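Side-chain contacts in HTPA Reductase (Selaginella moellendorffii, PDB 5U5N), which probably reduces 4-hydroxy-tetrahydrodipicolinate with NADPH or NADH to tetrahydrodipicolinate, a step of lysine biosynthesis through diaminopimelate: residues A[252-255]-A[256-260]; A[14-17]-A[18-22]; A[178-182]-A[183-187]; A[167-171]-A[172-176]. One frame throughout, in Å; residues are numbered along the deposited sequence.

Interaction 1: A[252-255]-A[256-260]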
loop_
_atom_site.group_PDB
_atom_site.type_symbol
_atom_site.label_atom_id
_atom_site.label_comp_id
_atom_site.label_asym_id
_atom_site.label_seq_id
_atom_site.Cartn_x
_atom_site.Cartn_y
_atom_site.Cartn_z
ATOM N N LEU A 252 -24.865 1.280 -3.891
ATOM C CA LEU A 252 -25.128 0.057 -3.130
ATOM C C LEU A 252 -24.909 0.265 -1.638
ATOM O O LEU A 252 -25.709 -0.152 -0.836
ATOM C CB LEU A 252 -24.244 -1.077 -3.616
ATOM C CG LEU A 252 -24.534 -1.659 -4.991
ATOM C CD1 LEU A 252 -23.522 -2.726 -5.315
ATOM C CD2 LEU A 252 -25.952 -2.212 -5.076
ATOM N N PHE A 253 -23.816 0.935 -1.282
ATOM C CA PHE A 253 -23.554 1.287 0.105
ATOM C C PHE A 253 -24.632 2.197 0.683
ATOM O O PHE A 253 -25.181 1.897 1.734
ATOM C CB PHE A 253 -22.159 1.898 0.229
ATOM C CG PHE A 253 -21.792 2.358 1.618
ATOM C CD1 PHE A 253 -21.253 1.484 2.555
ATOM C CD2 PHE A 253 -22.003 3.680 1.987
ATOM C CE1 PHE A 253 -20.908 1.925 3.817
ATOM C CE2 PHE A 253 -21.643 4.124 3.256
ATOM C CZ PHE A 253 -21.092 3.255 4.165
ATOM N N LEU A 254 -24.967 3.287 -0.004
ATOM C CA LEU A 254 -25.964 4.251 0.523
ATOM C C LEU A 254 -27.347 3.592 0.667
ATOM O O LEU A 254 -28.061 3.800 1.635
ATOM C CB LEU A 254 -26.041 5.519 -0.351
ATOM C CG LEU A 254 -26.742 6.732 0.263
ATOM C CD1 LEU A 254 -26.065 7.170 1.554
ATOM C CD2 LEU A 254 -26.810 7.903 -0.727
ATOM N N SER A 255 -27.702 2.758 -0.296
ATOM C CA SER A 255 -28.933 1.965 -0.230
ATOM C C SER A 255 -29.076 1.277 1.118
ATOM O O SER A 255 -30.112 1.359 1.761
ATOM C CB SER A 255 -28.916 0.931 -1.332
ATOM O OG SER A 255 -30.160 0.734 -1.916
ATOM N N LYS A 256 -27.999 0.604 1.534
ATOM C CA LYS A 256 -28.014 -0.150 2.767
ATOM C C LYS A 256 -28.154 0.753 3.981
ATOM O O LYS A 256 -29.012 0.517 4.827
ATOM C CB LYS A 256 -26.759 -0.988 2.876
ATOM C CG LYS A 256 -26.840 -2.085 3.896
ATOM C CD LYS A 256 -26.024 -3.264 3.377
ATOM C CE LYS A 256 -25.722 -4.300 4.455
ATOM N NZ LYS A 256 -24.945 -3.628 5.553
ATOM N N LYS A 257 -27.340 1.808 4.045
ATOM C CA LYS A 257 -27.427 2.759 5.152
ATOM C C LYS A 257 -28.848 3.294 5.316
ATOM O O LYS A 257 -29.309 3.455 6.432
ATOM C CB LYS A 257 -26.496 3.967 4.947
ATOM C CG LYS A 257 -25.008 3.695 4.813
ATOM C CD LYS A 257 -24.424 2.865 5.962
ATOM C CE LYS A 257 -24.234 1.424 5.593
ATOM N NZ LYS A 257 -23.552 0.733 6.744
ATOM N N ILE A 258 -29.521 3.585 4.191
ATOM C CA ILE A 258 -30.915 4.095 4.194
ATOM C C ILE A 258 -31.867 3.027 4.728
ATOM O O ILE A 258 -32.633 3.296 5.656
ATOM C CB ILE A 258 -31.380 4.567 2.790
ATOM C CG1 ILE A 258 -30.526 5.733 2.294
ATOM C CG2 ILE A 258 -32.858 5.012 2.818
ATOM C CD1 ILE A 258 -30.552 5.949 0.796
ATOM N N GLN A 259 -31.787 1.809 4.166
ATOM C CA GLN A 259 -32.589 0.651 4.631
ATOM C C GLN A 259 -32.449 0.427 6.141
ATOM O O GLN A 259 -33.429 0.149 6.824
ATOM C CB GLN A 259 -32.236 -0.644 3.866
ATOM C CG GLN A 259 -33.406 -1.642 3.756
ATOM C CD GLN A 259 -33.065 -2.923 2.975
ATOM O OE1 GLN A 259 -32.649 -2.866 1.805
ATOM N NE2 GLN A 259 -33.228 -4.082 3.622
ATOM N N GLU A 260 -31.234 0.577 6.662
ATOM C CA GLU A 260 -30.958 0.407 8.103
ATOM C C GLU A 260 -31.284 1.599 8.973
ATOM O O GLU A 260 -31.204 1.502 10.202
ATOM C CB GLU A 260 -29.497 0.124 8.308
ATOM C CG GLU A 260 -29.100 -1.224 7.795
ATOM C CD GLU A 260 -27.621 -1.465 7.919
ATOM O OE1 GLU A 260 -26.849 -0.471 8.079
ATOM O OE2 GLU A 260 -27.249 -2.653 7.804
#

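Interaction 2: A[14-17]-A[18-22]. With NAD (nicotinamide-adenine-dinucleotide), chain C.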
loop_
_atom_site.group_PDB
_atom_site.type_symbol
_atom_site.label_atom_id
_atom_site.label_comp_id
_atom_site.label_asym_id
_atom_site.label_seq_id
_atom_site.Cartn_x
_atom_site.Cartn_y
_atom_site.Cartn_z
ATOM N N GLY A 14 -24.636 13.563 -20.294
ATOM C CA GLY A 14 -23.233 13.944 -20.081
ATOM C C GLY A 14 -22.298 12.742 -20.202
ATOM O O GLY A 14 -22.762 11.610 -20.224
ATOM N N LYS A 15 -20.999 12.970 -20.301
ATOM C CA LYS A 15 -20.071 11.861 -20.602
ATOM C C LYS A 15 -19.956 10.863 -19.462
ATOM O O LYS A 15 -20.078 9.679 -19.691
ATOM C CB LYS A 15 -18.686 12.364 -20.974
ATOM C CG LYS A 15 -18.685 13.433 -22.030
ATOM C CD LYS A 15 -17.703 13.161 -23.130
ATOM C CE LYS A 15 -17.410 14.462 -23.832
ATOM N NZ LYS A 15 -16.358 15.208 -23.076
ATOM N N VAL A 16 -19.751 11.362 -18.244
ATOM C CA VAL A 16 -19.617 10.516 -17.048
ATOM C C VAL A 16 -20.967 9.991 -16.608
ATOM O O VAL A 16 -21.075 8.833 -16.185
ATOM C CB VAL A 16 -18.942 11.272 -15.866
ATOM C CG1 VAL A 16 -18.846 10.405 -14.609
ATOM C CG2 VAL A 16 -17.531 11.714 -16.262
ATOM N N GLY A 17 -21.980 10.862 -16.657
ATOM C CA GLY A 17 -23.364 10.485 -16.387
ATOM C C GLY A 17 -23.851 9.319 -17.233
ATOM O O GLY A 17 -24.371 8.365 -16.681
ATOM N N GLN A 18 -23.612 9.358 -18.546
ATOM C CA GLN A 18 -23.888 8.205 -19.446
ATOM C C GLN A 18 -23.130 6.924 -19.022
ATOM O O GLN A 18 -23.721 5.851 -18.940
ATOM C CB GLN A 18 -23.487 8.550 -20.880
ATOM C CG GLN A 18 -23.613 7.413 -21.888
ATOM C CD GLN A 18 -23.630 7.879 -23.322
ATOM O OE1 GLN A 18 -24.304 8.845 -23.659
ATOM N NE2 GLN A 18 -22.874 7.179 -24.188
ATOM N N ALA A 19 -21.818 7.047 -18.786
ATOM C CA ALA A 19 -21.005 5.913 -18.334
ATOM C C ALA A 19 -21.564 5.315 -17.039
ATOM O O ALA A 19 -21.715 4.111 -16.963
ATOM C CB ALA A 19 -19.554 6.315 -18.189
ATOM N N VAL A 20 -21.964 6.154 -16.074
ATOM C CA VAL A 20 -22.542 5.664 -14.821
ATOM C C VAL A 20 -23.842 4.889 -15.053
ATOM O O VAL A 20 -24.083 3.833 -14.428
ATOM C CB VAL A 20 -22.810 6.811 -13.824
ATOM C CG1 VAL A 20 -23.682 6.373 -12.633
ATOM C CG2 VAL A 20 -21.489 7.370 -13.312
ATOM N N ALA A 21 -24.681 5.432 -15.926
ATOM C CA ALA A 21 -25.979 4.813 -16.190
ATOM C C ALA A 21 -25.807 3.454 -16.868
ATOM O O ALA A 21 -26.480 2.501 -16.542
ATOM C CB ALA A 21 -26.859 5.734 -17.042
ATOM N N GLU A 22 -24.903 3.397 -17.827
ATOM C CA GLU A 22 -24.608 2.156 -18.542
ATOM C C GLU A 22 -24.026 1.086 -17.651
ATOM O O GLU A 22 -24.375 -0.086 -17.792
ATOM C CB GLU A 22 -23.674 2.419 -19.710
ATOM C CG GLU A 22 -24.425 3.189 -20.767
ATOM C CD GLU A 22 -23.861 3.015 -22.137
ATOM O OE1 GLU A 22 -23.028 3.882 -22.494
ATOM O OE2 GLU A 22 -24.235 2.011 -22.816
HETATM P PA NAD C . -20.291 16.795 -19.441
HETATM O O1A NAD C . -20.041 18.241 -19.833
HETATM O O2A NAD C . -20.030 15.657 -20.407
HETATM O O5B NAD C . -21.791 16.616 -18.936
HETATM C C5B NAD C . -22.331 17.347 -17.852
HETATM C C4B NAD C . -23.825 17.450 -18.126
HETATM O O4B NAD C . -24.513 18.080 -17.046
HETATM C C3B NAD C . -24.150 18.244 -19.392
HETATM O O3B NAD C . -24.623 17.341 -20.408
HETATM C C2B NAD C . -25.166 19.306 -18.943
HETATM O O2B NAD C . -26.195 19.538 -19.932
HETATM C C1B NAD C . -25.654 18.754 -17.588
HETATM N N9A NAD C . -26.195 19.711 -16.586
HETATM C C8A NAD C . -25.760 20.961 -16.326
HETATM N N7A NAD C . -26.494 21.528 -15.341
HETATM C C5A NAD C . -27.414 20.631 -14.942
HETATM C C6A NAD C . -28.513 20.595 -13.953
HETATM N N6A NAD C . -28.767 21.658 -13.160
HETATM N N1A NAD C . -29.252 19.469 -13.846
HETATM C C2A NAD C . -29.026 18.393 -14.630
HETATM N N3A NAD C . -28.044 18.364 -15.563
HETATM C C4A NAD C . -27.216 19.431 -15.761
HETATM O O3 NAD C . -19.499 16.563 -18.051
HETATM P PN NAD C . -18.817 15.155 -17.621
HETATM O O1N NAD C . -17.660 14.956 -18.573
HETATM O O2N NAD C . -19.891 14.090 -17.502
HETATM O O5D NAD C . -18.358 15.540 -16.122
HETATM C C5D NAD C . -19.344 15.933 -15.173
HETATM C C4D NAD C . -18.748 16.351 -13.835
HETATM O O4D NAD C . -18.259 15.188 -13.157
HETATM C C3D NAD C . -17.571 17.332 -13.949
HETATM O O3D NAD C . -17.645 18.356 -12.941
HETATM C C2D NAD C . -16.352 16.458 -13.729
HETATM O O2D NAD C . -15.259 17.144 -13.115
HETATM C C1D NAD C . -16.893 15.403 -12.774
HETATM N N1N NAD C . -16.122 14.144 -12.704
HETATM C C2N NAD C . -15.918 13.646 -11.470
HETATM C C3N NAD C . -15.221 12.460 -11.255
HETATM C C7N NAD C . -14.999 11.940 -9.847
HETATM O O7N NAD C . -14.028 11.231 -9.636
HETATM N N7N NAD C . -15.826 12.246 -8.834
HETATM C C4N NAD C . -14.724 11.788 -12.373
HETATM C C5N NAD C . -14.935 12.308 -13.648
HETATM C C6N NAD C . -15.644 13.499 -13.793
#

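Interaction 3: A[178-182]-A[183-187]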
loop_
_atom_site.group_PDB
_atom_site.type_symbol
_atom_site.label_atom_id
_atom_site.label_comp_id
_atom_site.label_asym_id
_atom_site.label_seq_id
_atom_site.Cartn_x
_atom_site.Cartn_y
_atom_site.Cartn_z
ATOM N N SER A 178 2.313 14.062 -0.112
ATOM C CA SER A 178 2.197 14.452 1.283
ATOM C C SER A 178 2.456 13.301 2.299
ATOM O O SER A 178 2.988 13.511 3.391
ATOM C CB SER A 178 0.833 15.057 1.532
ATOM O OG SER A 178 0.541 14.954 2.905
ATOM N N SER A 179 1.990 12.111 1.973
ATOM C CA SER A 179 2.253 10.931 2.798
ATOM C C SER A 179 3.727 10.572 2.701
ATOM O O SER A 179 4.346 10.310 3.712
ATOM C CB SER A 179 1.361 9.744 2.394
ATOM O OG SER A 179 0.042 10.061 2.780
ATOM N N LEU A 180 4.275 10.606 1.501
ATOM C CA LEU A 180 5.671 10.284 1.256
ATOM C C LEU A 180 6.643 11.194 2.021
ATOM O O LEU A 180 7.713 10.727 2.444
ATOM C CB LEU A 180 5.974 10.268 -0.234
ATOM C CG LEU A 180 5.327 9.086 -0.988
ATOM C CD1 LEU A 180 5.380 9.279 -2.509
ATOM C CD2 LEU A 180 5.988 7.748 -0.578
ATOM N N ARG A 181 6.239 12.458 2.258
ATOM C CA ARG A 181 6.974 13.367 3.122
ATOM C C ARG A 181 6.979 12.931 4.573
ATOM O O ARG A 181 7.990 13.108 5.255
ATOM C CB ARG A 181 6.423 14.805 3.061
ATOM C CG ARG A 181 6.745 15.494 1.765
ATOM C CD ARG A 181 6.573 17.012 1.830
ATOM N NE ARG A 181 6.551 17.490 0.447
ATOM C CZ ARG A 181 5.470 17.836 -0.240
ATOM N NH1 ARG A 181 4.252 17.830 0.331
ATOM N NH2 ARG A 181 5.626 18.213 -1.512
ATOM N N LYS A 182 5.872 12.397 5.065
ATOM C CA LYS A 182 5.843 11.888 6.420
ATOM C C LYS A 182 6.729 10.644 6.585
ATOM O O LYS A 182 7.158 10.357 7.682
ATOM C CB LYS A 182 4.423 11.585 6.857
ATOM C CG LYS A 182 3.585 12.825 6.929
ATOM C CD LYS A 182 2.350 12.613 7.778
ATOM C CE LYS A 182 1.450 13.854 7.692
ATOM N NZ LYS A 182 0.631 14.088 8.917
ATOM N N LEU A 183 6.972 9.934 5.485
ATOM C CA LEU A 183 7.886 8.802 5.446
ATOM C C LEU A 183 9.361 9.227 5.291
ATOM O O LEU A 183 10.284 8.361 5.232
ATOM C CB LEU A 183 7.448 7.840 4.338
ATOM C CG LEU A 183 6.144 7.084 4.619
ATOM C CD1 LEU A 183 5.551 6.524 3.323
ATOM C CD2 LEU A 183 6.359 5.982 5.643
ATOM N N GLY A 184 9.588 10.550 5.259
ATOM C CA GLY A 184 10.910 11.134 5.325
ATOM C C GLY A 184 11.475 11.515 3.975
ATOM O O GLY A 184 12.660 11.819 3.889
ATOM N N LEU A 185 10.655 11.505 2.918
ATOM C CA LEU A 185 11.102 11.969 1.603
ATOM C C LEU A 185 10.990 13.504 1.537
ATOM O O LEU A 185 10.112 14.104 2.145
ATOM C CB LEU A 185 10.345 11.249 0.501
ATOM C CG LEU A 185 10.738 9.732 0.550
ATOM C CD1 LEU A 185 9.587 8.759 0.522
ATOM C CD2 LEU A 185 11.782 9.397 -0.504
ATOM N N ASP A 186 11.952 14.104 0.866
ATOM C CA ASP A 186 12.145 15.561 0.868
ATOM C C ASP A 186 11.995 15.843 -0.601
ATOM O O ASP A 186 12.798 15.391 -1.406
ATOM C CB ASP A 186 13.539 15.951 1.436
ATOM C CG ASP A 186 13.739 15.441 2.908
ATOM O OD1 ASP A 186 12.816 15.712 3.691
ATOM O OD2 ASP A 186 14.705 14.670 3.257
ATOM N N PHE A 187 10.926 16.540 -0.971
ATOM C CA PHE A 187 10.483 16.563 -2.372
ATOM C C PHE A 187 9.444 17.664 -2.480
ATOM O O PHE A 187 8.435 17.623 -1.784
ATOM C CB PHE A 187 9.881 15.199 -2.731
ATOM C CG PHE A 187 9.465 15.038 -4.163
ATOM C CD1 PHE A 187 8.168 15.368 -4.573
ATOM C CD2 PHE A 187 10.333 14.513 -5.102
ATOM C CE1 PHE A 187 7.761 15.158 -5.891
ATOM C CE2 PHE A 187 9.937 14.329 -6.424
ATOM C CZ PHE A 187 8.640 14.624 -6.819
#

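Interaction 4: A[167-171]-A[172-176]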
loop_
_atom_site.group_PDB
_atom_site.type_symbol
_atom_site.label_atom_id
_atom_site.label_comp_id
_atom_site.label_asym_id
_atom_site.label_seq_id
_atom_site.Cartn_x
_atom_site.Cartn_y
_atom_site.Cartn_z
ATOM N N ALA A 167 -1.948 21.616 -16.201
ATOM C CA ALA A 167 -0.747 22.317 -15.686
ATOM C C ALA A 167 -0.365 21.891 -14.281
ATOM O O ALA A 167 0.814 21.998 -13.913
ATOM C CB ALA A 167 -0.906 23.835 -15.723
ATOM N N ASP A 168 -1.339 21.423 -13.505
ATOM C CA ASP A 168 -1.180 21.241 -12.052
ATOM C C ASP A 168 -1.097 19.768 -11.733
ATOM O O ASP A 168 -1.711 18.912 -12.397
ATOM C CB ASP A 168 -2.305 21.916 -11.227
ATOM C CG ASP A 168 -3.701 21.594 -11.736
ATOM O OD1 ASP A 168 -3.877 20.573 -12.451
ATOM O OD2 ASP A 168 -4.627 22.421 -11.486
ATOM N N VAL A 169 -0.293 19.484 -10.713
ATOM C CA VAL A 169 -0.109 18.126 -10.205
ATOM C C VAL A 169 -1.480 17.613 -9.745
ATOM O O VAL A 169 -2.216 18.370 -9.061
ATOM C CB VAL A 169 0.845 18.136 -8.985
ATOM C CG1 VAL A 169 1.006 16.735 -8.414
ATOM C CG2 VAL A 169 2.197 18.789 -9.308
ATOM N N SER A 170 -1.842 16.362 -10.085
ATOM C CA SER A 170 -3.163 15.825 -9.705
ATOM C C SER A 170 -3.348 15.807 -8.196
ATOM O O SER A 170 -2.367 15.578 -7.449
ATOM C CB SER A 170 -3.391 14.405 -10.288
ATOM O OG SER A 170 -2.830 13.379 -9.482
ATOM N N GLY A 171 -4.557 16.092 -7.729
ATOM C CA GLY A 171 -4.854 16.077 -6.288
ATOM C C GLY A 171 -4.479 14.757 -5.598
ATOM O O GLY A 171 -4.108 14.745 -4.419
ATOM N N THR A 172 -4.611 13.664 -6.356
ATOM C CA THR A 172 -4.205 12.337 -5.928
ATOM C C THR A 172 -2.669 12.278 -5.735
ATOM O O THR A 172 -2.213 11.847 -4.699
ATOM C CB THR A 172 -4.683 11.266 -6.944
ATOM O OG1 THR A 172 -6.107 11.251 -7.003
ATOM C CG2 THR A 172 -4.205 9.907 -6.557
ATOM N N ALA A 173 -1.898 12.725 -6.725
ATOM C CA ALA A 173 -0.439 12.804 -6.618
ATOM C C ALA A 173 -0.011 13.643 -5.433
ATOM O O ALA A 173 0.848 13.218 -4.652
ATOM C CB ALA A 173 0.204 13.328 -7.900
ATOM N N LEU A 174 -0.647 14.788 -5.235
ATOM C CA LEU A 174 -0.277 15.657 -4.123
ATOM C C LEU A 174 -0.544 15.014 -2.790
ATOM O O LEU A 174 0.221 15.214 -1.854
ATOM C CB LEU A 174 -1.037 16.990 -4.162
ATOM C CG LEU A 174 -0.772 17.955 -5.312
ATOM C CD1 LEU A 174 -1.677 19.157 -5.129
ATOM C CD2 LEU A 174 0.697 18.350 -5.318
ATOM N N ALA A 175 -1.659 14.305 -2.680
ATOM C CA ALA A 175 -1.991 13.644 -1.421
ATOM C C ALA A 175 -1.000 12.492 -1.129
ATOM O O ALA A 175 -0.585 12.289 0.015
ATOM C CB ALA A 175 -3.419 13.131 -1.440
ATOM N N VAL A 176 -0.599 11.769 -2.159
ATOM C CA VAL A 176 0.371 10.685 -1.970
ATOM C C VAL A 176 1.749 11.281 -1.601
ATOM O O VAL A 176 2.371 10.821 -0.636
ATOM C CB VAL A 176 0.431 9.738 -3.191
ATOM C CG1 VAL A 176 1.594 8.740 -3.067
ATOM C CG2 VAL A 176 -0.890 8.998 -3.348
#

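Interaction 1: A[252-255]-A[256-260]
K257 lays its aliphatic chain over one face of the F253 ring, four residues back on helix 241-259. The contact is a CH-pi one: K257 CE stands 4.1 Å from the ring centroid and is displaced toward the rim, while K257 CG comes within 3.7 Å of F253 CE2. The bends at chi2 (-54°) and chi3 (101°) keep the lysine along the ring instead of sending it straight out. One residue on, L254 CG meets I258 CD1 at 3.9 Å, and I258 also rests on the L254 carbonyl. Ordinary i to i+4 backbone bonds hold these pairs in step, with Q259 N to S255 O at 3.0 Å; K256 N has a weak, long bond to L252 O. Beyond the ring the charges form a network: K256 NZ makes a salt bridge to E260 OE2 at 3.4 Å, and K257 NZ a long one to E260 OE1. Further out, Y267 of strand 266-267 meets F253 edge-to-face, and S255 OG bonds to A5 N. It is the i to i+4 pattern of an amphipathic helix near its C-terminal end, its apolar side packed on Y267, helix 269-274 and Y122, the K256 and E260 charges on the exposed side.

Interaction 2: A[14-17]-A[18-22]
G14 occupies the N-cap of helix 15-27, and its O accepts from Q18 N at 2.9 Å. Its CA lies 3.2 Å from O5B of the bound NAD, and a CB on this residue would run into that oxygen, so glycine lets the cofactor come close to the backbone. K15 follows, giving its N to NAD O2A at 2.9 Å in a nearly straight bond (165°), while its O takes a longer bond from A19 N. The first torsion (chi1 -50°), with CG beside the backbone N, puts K15 CG 3.1 Å from O2A; the side chain also packs on R240. V16 gives its N to O2N of the other phosphate at 2.8 Å. Its two methyls divide the work: CG2 touches NAD C6N of the nicotinamide ring at 3.6 Å, and CG1, anti to the backbone N (chi1 178°), faces V20 CG2 at 4.2 Å. Y80 packs on both valines. G17 carries the helix on, its O accepting from A21 N at 3.0 Å. Two successive backbone N-H groups at a helix start thus grip one oxygen of each phosphate, and the helix dipole probably adds attraction for the pyrophosphate, as in Rossmann dinucleotide-binding folds.

Interaction 3: A[178-182]-A[183-187]
The R181 guanidinium meets F187 O at its edge, the oxygen only 6° out of the guanidinium plane. NE and NH2 grip that one carbonyl oxygen side-on, each at 2.9 Å: R181 NE lies nearly on the line of the F187 C=O bond and R181 NH2 is tilted a little from the carbonyl plane. The arginine reaches it because its chain runs extended from CG to NE, past L185 O, which receives a CA-H...O contact from R181 CA at 3.4 Å. NH2 has a second partner in D189 OD1, a salt bridge that should help fix the group's rotation. Two bonds close to the guanidinium plane, both to one oxygen, tie the outgoing chain back to the last helical turn.

That turn ends in a Schellman motif. L185 N bonds to L180 O at 3.1 Å and G184 N to R181 O at 3.0 Å, with G184 at positive phi (98°), where a side chain would jam against the preceding carbonyl. L180 CD2 sits 3.9 Å from L185 CD1 and 4.1 Å from L183 CD1, a small leucine cluster. The cluster packs on strands 155-162 and 215-223: L156 supports L180, L185 and F187, and I222 supports L180 and L185. L183 also packs on M143 of helix 131-146 and on F151, so the C-terminal end of helix 171-182 packs against both that helix and the sheet.

Interaction 4: A[167-171]-A[172-176]
S170 is the N-cap of helix 171-182, still non-helical (psi 143°), and from G171 on the chain turns helical, with L174 N bonded to S170 O at 2.9 Å and A175 N to G171 O at 3.0 Å. The S170 hydroxyl does the capping: its OG accepts from A173 N at 3.0 Å in a nearly straight bond (166°). To do so OG takes the position between the backbone N and the carbonyl carbon (chi1 84°), which also lays it 3.4 Å from A173 CB. One residue earlier, V169 folds over the first turn. Its CG1, anti to the backbone N, touches both A173 CB and L174 CD2 at 3.5 Å, closing an apolar patch beside the polar cap; the valine and leucine side chains meet at a slant, and V192 also touches V169.

S170 has further partners, its OG bonded to H218 NE2 and its N to E160 OE2. T172 packs on V133 and V137 of helix 131-146, and T172 OG1 has a weak hydrogen bond with NE2 of Q128, just ahead of that helix. One hydroxyl therefore joins a helix-start N-H to a histidine of strand 215-223, satisfying an amide that lacks an acceptor in the first turn and fixing where the helix begins against the sheet.

Overall arrangement
Interaction 2 touches the cofactor directly and belongs to the N-terminal, Rossmann-type part of the chain; the other three belong to the C-terminal part. Interactions 3 and 4 are the two ends of one helix, 171-182: interaction 4 starts it and interaction 3 ends it, their centres about 14 Å apart. The T172 side chain at the start is about 8 Å from bound NAD, whereas interaction 3 lies well away from the cofactor. Interaction 1, though it follows the others in sequence, lies about 22 Å from interaction 2 and about 37 Å from interaction 3, centre to centre; its L254 side chain is about 9 Å from that of the NAD-binding M129.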